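Ferripyochelin binding protein (Pyrococcus horikoshii, PDB 1V3W) probably acts as a zinc-dependent gamma-class carbonic anhydrase, interconverting carbon dioxide and bicarbonate, and also binds calcium. Local coordinates at residues Ser36-Ala41 with Asn57-Val62; Ile80-Met85 with Ile97-Val102. All blocks are in the same frame, centred on the assembly; numbering follows the deposited sequence. Where two conformers were deposited one is given.

Contact 1 (Ser36-Ala41 with Asn57-Val62); sequences SVWPSA and NVQDNV. With CA (calcium ion), chain C; EDO (1,2-ethanediol), chain H.
Two successive coils of the left-handed parallel beta-helix stack here, strand 36-37 on strand 57-58 and, just beyond, one type II turn (Trp38 to Ala41) on the next (Gln59 to Val62). Val58 is gripped through both its backbone N and its O: the N gives a hydrogen bond to Ser36 O at 2.8 Å, and the O takes one from Trp38 N at 2.9 Å, nearly straight at 169°. The same carbonyl oxygen lies at the edge of the Trp38 indole, 3.2 Å from CD1. With CG anti to the carbonyl carbon (chi1 -58°), the indole runs back toward Ser36, and NE1 makes a weak hydrogen bond to Ser36 OG; that hydroxyl rests 3.3 Å from Asn57 CB. An alanine in place of Trp38 would probably open a gap beside Val58 O and leave Ser36 OG without its indole N-H. In the turns, Asn61 N hydrogen-bonds to Pro39 O at 3.2 Å, while the Asp60 side chain runs beside the proline ring, OD1 nearest CD. The carboxylate's main partner is Arg44 of a second subunit, through a salt bridge. At the corner, Ser40 OG and Asn61 OD1 stand 3.0 Å apart because both bind the calcium ion, OG at 2.4 Å; the same two atoms from each of the other two subunits make up its other four ligands. Helix 146-169 covers the Ser36 and Asn57 face, where Tyr159 and His166 meet the indole, whereas Val37 and Val58 point into the coil against Leu43 of strand 42-45.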
# COMPACT_ATOMS: atom_id res chain seq x y z
N SER A 36 7.58 -16.99 -0.61
CA SER A 36 6.57 -16.59 -1.57
C SER A 36 6.43 -15.07 -1.58
O SER A 36 6.48 -14.42 -0.53
CB SER A 36 5.22 -17.25 -1.26
OG SER A 36 4.80 -17.04 0.08
N VAL A 37 6.30 -14.52 -2.78
CA VAL A 37 6.15 -13.08 -2.97
C VAL A 37 4.86 -12.94 -3.76
O VAL A 37 4.72 -13.46 -4.87
CB VAL A 37 7.35 -12.51 -3.76
CG1 VAL A 37 7.16 -11.02 -3.98
CG2 VAL A 37 8.64 -12.75 -2.98
N TRP A 38 3.92 -12.21 -3.17
CA TRP A 38 2.59 -12.06 -3.75
C TRP A 38 2.34 -10.86 -4.65
O TRP A 38 3.17 -9.96 -4.74
CB TRP A 38 1.59 -12.18 -2.59
CG TRP A 38 1.78 -13.51 -1.90
CD1 TRP A 38 2.66 -13.80 -0.89
CD2 TRP A 38 1.20 -14.75 -2.30
NE1 TRP A 38 2.67 -15.16 -0.65
CE2 TRP A 38 1.78 -15.76 -1.49
CE3 TRP A 38 0.24 -15.11 -3.26
CZ2 TRP A 38 1.44 -17.11 -1.64
CZ3 TRP A 38 -0.09 -16.46 -3.39
CH2 TRP A 38 0.50 -17.44 -2.58
N PRO A 39 1.19 -10.85 -5.35
CA PRO A 39 0.86 -9.74 -6.25
C PRO A 39 1.11 -8.33 -5.75
O PRO A 39 0.73 -7.98 -4.63
CB PRO A 39 -0.62 -9.97 -6.55
CG PRO A 39 -0.74 -11.46 -6.50
CD PRO A 39 0.08 -11.82 -5.28
N SER A 40 1.75 -7.53 -6.59
CA SER A 40 2.02 -6.13 -6.30
C SER A 40 3.04 -5.86 -5.20
O SER A 40 3.22 -4.71 -4.79
CB SER A 40 0.70 -5.42 -5.97
OG SER A 40 0.52 -4.26 -6.77
N ALA A 41 3.69 -6.91 -4.71
CA ALA A 41 4.72 -6.74 -3.70
C ALA A 41 5.97 -6.26 -4.44
O ALA A 41 6.19 -6.63 -5.59
CB ALA A 41 5.00 -8.06 -3.00
N ASN A 57 6.95 -15.37 3.79
CA ASN A 57 6.09 -14.79 2.75
C ASN A 57 6.05 -13.27 2.80
O ASN A 57 6.07 -12.67 3.87
CB ASN A 57 4.67 -15.35 2.87
CG ASN A 57 4.07 -15.13 4.25
OD1 ASN A 57 4.21 -15.97 5.15
ND2 ASN A 57 3.39 -14.01 4.43
N VAL A 58 5.98 -12.67 1.62
CA VAL A 58 5.92 -11.22 1.47
C VAL A 58 4.60 -10.99 0.73
O VAL A 58 4.52 -11.20 -0.48
CB VAL A 58 7.10 -10.71 0.62
CG1 VAL A 58 7.08 -9.20 0.54
CG2 VAL A 58 8.42 -11.18 1.24
N GLN A 59 3.59 -10.57 1.47
CA GLN A 59 2.25 -10.41 0.91
C GLN A 59 1.96 -9.27 -0.06
O GLN A 59 2.82 -8.45 -0.36
CB GLN A 59 1.26 -10.44 2.08
CG GLN A 59 1.25 -11.83 2.74
CD GLN A 59 0.46 -11.90 4.03
OE1 GLN A 59 -0.39 -11.05 4.30
NE2 GLN A 59 0.74 -12.92 4.83
N ASP A 60 0.73 -9.27 -0.56
CA ASP A 60 0.29 -8.29 -1.55
C ASP A 60 0.51 -6.84 -1.17
O ASP A 60 0.25 -6.43 -0.05
CB ASP A 60 -1.20 -8.49 -1.87
CG ASP A 60 -1.64 -9.93 -1.76
OD1 ASP A 60 -1.82 -10.59 -2.80
OD2 ASP A 60 -1.79 -10.41 -0.62
N ASN A 61 0.98 -6.06 -2.14
CA ASN A 61 1.22 -4.63 -1.98
C ASN A 61 2.21 -4.23 -0.90
O ASN A 61 2.20 -3.09 -0.43
CB ASN A 61 -0.12 -3.90 -1.80
CG ASN A 61 -0.84 -3.71 -3.12
OD1 ASN A 61 -0.25 -3.22 -4.08
ND2 ASN A 61 -2.11 -4.09 -3.19
N VAL A 62 3.07 -5.17 -0.52
CA VAL A 62 4.11 -4.91 0.46
C VAL A 62 5.30 -4.29 -0.28
O VAL A 62 5.50 -4.55 -1.47
CB VAL A 62 4.62 -6.22 1.10
CG1 VAL A 62 5.95 -5.99 1.81
CG2 VAL A 62 3.59 -6.74 2.08
CA CA C . 0.79 -2.12 -5.76
C1 EDO H . -0.52 -5.41 -10.18
O1 EDO H . 0.79 -5.51 -9.64
C2 EDO H . -0.50 -5.76 -11.69
O2 EDO H . 0.82 -6.09 -12.12

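Contact 2 (Ile80-Met85 with Ile97-Val102). With ZN (zinc ion), chain B; EDO (1,2-ethanediol), chain J.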
# COMPACT_ATOMS: atom_id res chain seq x y z
N ILE A 80 5.06 -11.33 6.25
CA ILE A 80 5.04 -9.88 6.06
C ILE A 80 3.66 -9.57 5.50
O ILE A 80 3.38 -9.78 4.31
CB ILE A 80 6.15 -9.41 5.10
CG1 ILE A 80 7.50 -9.92 5.61
CG2 ILE A 80 6.16 -7.89 5.04
CD1 ILE A 80 8.68 -9.47 4.79
N GLY A 81 2.80 -9.07 6.38
CA GLY A 81 1.42 -8.78 6.05
C GLY A 81 1.13 -7.83 4.91
O GLY A 81 1.91 -6.94 4.60
N HIS A 82 -0.04 -8.03 4.31
CA HIS A 82 -0.49 -7.21 3.20
C HIS A 82 -0.25 -5.73 3.48
O HIS A 82 -0.55 -5.25 4.57
CB HIS A 82 -2.00 -7.37 2.98
CG HIS A 82 -2.48 -8.79 2.98
ND1 HIS A 82 -2.45 -9.59 1.85
CD2 HIS A 82 -3.03 -9.54 3.96
CE1 HIS A 82 -2.97 -10.77 2.14
NE2 HIS A 82 -3.33 -10.77 3.42
N ASN A 83 0.28 -5.03 2.49
CA ASN A 83 0.54 -3.61 2.57
C ASN A 83 1.49 -3.07 3.62
O ASN A 83 1.56 -1.86 3.85
CB ASN A 83 -0.79 -2.87 2.62
CG ASN A 83 -1.53 -2.97 1.33
OD1 ASN A 83 -1.98 -4.05 0.95
ND2 ASN A 83 -1.61 -1.86 0.62
N ALA A 84 2.24 -3.98 4.22
CA ALA A 84 3.24 -3.59 5.20
C ALA A 84 4.45 -3.07 4.45
O ALA A 84 4.56 -3.21 3.23
CB ALA A 84 3.61 -4.78 6.07
N MET A 85 5.38 -2.46 5.19
CA MET A 85 6.57 -1.91 4.58
C MET A 85 7.76 -2.13 5.51
O MET A 85 7.73 -1.71 6.67
CB MET A 85 6.35 -0.42 4.31
CG MET A 85 7.25 0.21 3.26
SD MET A 85 8.94 0.44 3.79
CE MET A 85 9.82 -0.23 2.36
N ILE A 97 4.58 -9.70 10.77
CA ILE A 97 4.59 -8.26 10.56
C ILE A 97 3.17 -7.90 10.17
O ILE A 97 2.69 -8.29 9.10
CB ILE A 97 5.59 -7.88 9.43
CG1 ILE A 97 7.01 -8.22 9.87
CG2 ILE A 97 5.47 -6.40 9.10
CD1 ILE A 97 7.48 -7.49 11.12
N GLY A 98 2.49 -7.18 11.05
CA GLY A 98 1.12 -6.79 10.82
C GLY A 98 0.77 -6.10 9.53
O GLY A 98 1.59 -5.43 8.90
N ILE A 99 -0.49 -6.27 9.14
CA ILE A 99 -1.01 -5.66 7.93
C ILE A 99 -0.84 -4.15 8.02
O ILE A 99 -1.16 -3.52 9.04
CB ILE A 99 -2.50 -6.01 7.76
CG1 ILE A 99 -2.63 -7.50 7.45
CG2 ILE A 99 -3.12 -5.17 6.65
CD1 ILE A 99 -4.05 -8.02 7.52
N SER A 100 -0.30 -3.58 6.96
CA SER A 100 -0.08 -2.15 6.86
C SER A 100 0.79 -1.58 7.96
O SER A 100 0.65 -0.42 8.33
CB SER A 100 -1.43 -1.43 6.83
OG SER A 100 -1.32 -0.18 6.17
N SER A 101 1.69 -2.39 8.52
CA SER A 101 2.58 -1.89 9.55
C SER A 101 3.85 -1.37 8.87
O SER A 101 3.99 -1.49 7.65
CB SER A 101 2.94 -3.00 10.55
OG SER A 101 3.69 -4.04 9.94
N VAL A 102 4.75 -0.78 9.65
CA VAL A 102 5.99 -0.23 9.12
C VAL A 102 7.15 -0.58 10.05
O VAL A 102 7.04 -0.41 11.26
CB VAL A 102 5.92 1.31 8.98
CG1 VAL A 102 7.21 1.84 8.38
CG2 VAL A 102 4.72 1.71 8.14
ZN ZN B . -4.16 -12.61 4.19
C1 EDO J . 1.12 2.54 9.66
O1 EDO J . 0.05 3.15 10.36
C2 EDO J . 0.87 1.92 8.25
O2 EDO J . -0.55 1.63 8.11
O HOH W 1 2.71 0.05 5.52
O HOH W 2 -2.65 -13.58 4.56
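His82 CG and Ile99 CG1 both lie anti to the carbonyl carbon of their own residue (chi1 -47° and -68°), which sends imidazole and isoleucine out side by side in the same direction. Ile99 CD1 ends at the ring's edge, 4.0 Å from His82 CD2, and Ile99 CG2 lies 3.3 Å from His82 O. Past that edge His82 NE2 binds the zinc ion at 2.2 Å; His65 and His87 of a second subunit are the other protein ligands, and a water is bound too. His82 ND1 has a weak hydrogen bond to Asp60, a second-shell contact that would steady the ring. These are consecutive coils of the left-handed beta-helix, each turning a corner through a type II turn, Gly81 to Ala84 over Gly98 to Ser101. Backbone bonds tie them at three levels: Gly81 N to Ile97 O, Ser100 N to His82 O at 2.9 Å, and Met85 N to Ser101 O. A water donates to both Asn83 O and Ser101 O. Within the turn Gly98 to Ser101, Ser101 OG sits between its own N and carbonyl carbon, where it donates to Gly98 O at 2.7 Å. Inside the coil, Ala84 CB lies 3.5 Å from Gly98 O.

Contacts 1 and 2 follow one another along the beta-helix, their centres about 10 Å apart, and meet directly because coil 57-62 lies against coil 80-85. Asn57 O to Ile80 N and Asp60 O to Asn83 N, each 2.9 Å, are probable hydrogen bonds that carry the stacking from one contact to the next. Asp60 of contact 1 is the second-shell residue behind the zinc ligand of contact 2, and the Gln59 side chain comes within about 4 Å, nearest atoms, of that same zinc ion. This site, shared between two subunits, is probably the carbonic anhydrase active site. Conversely, Asn83 of contact 2 lies beside Asn61, its side chain about 3 Å, nearest atoms, from another calcium ion.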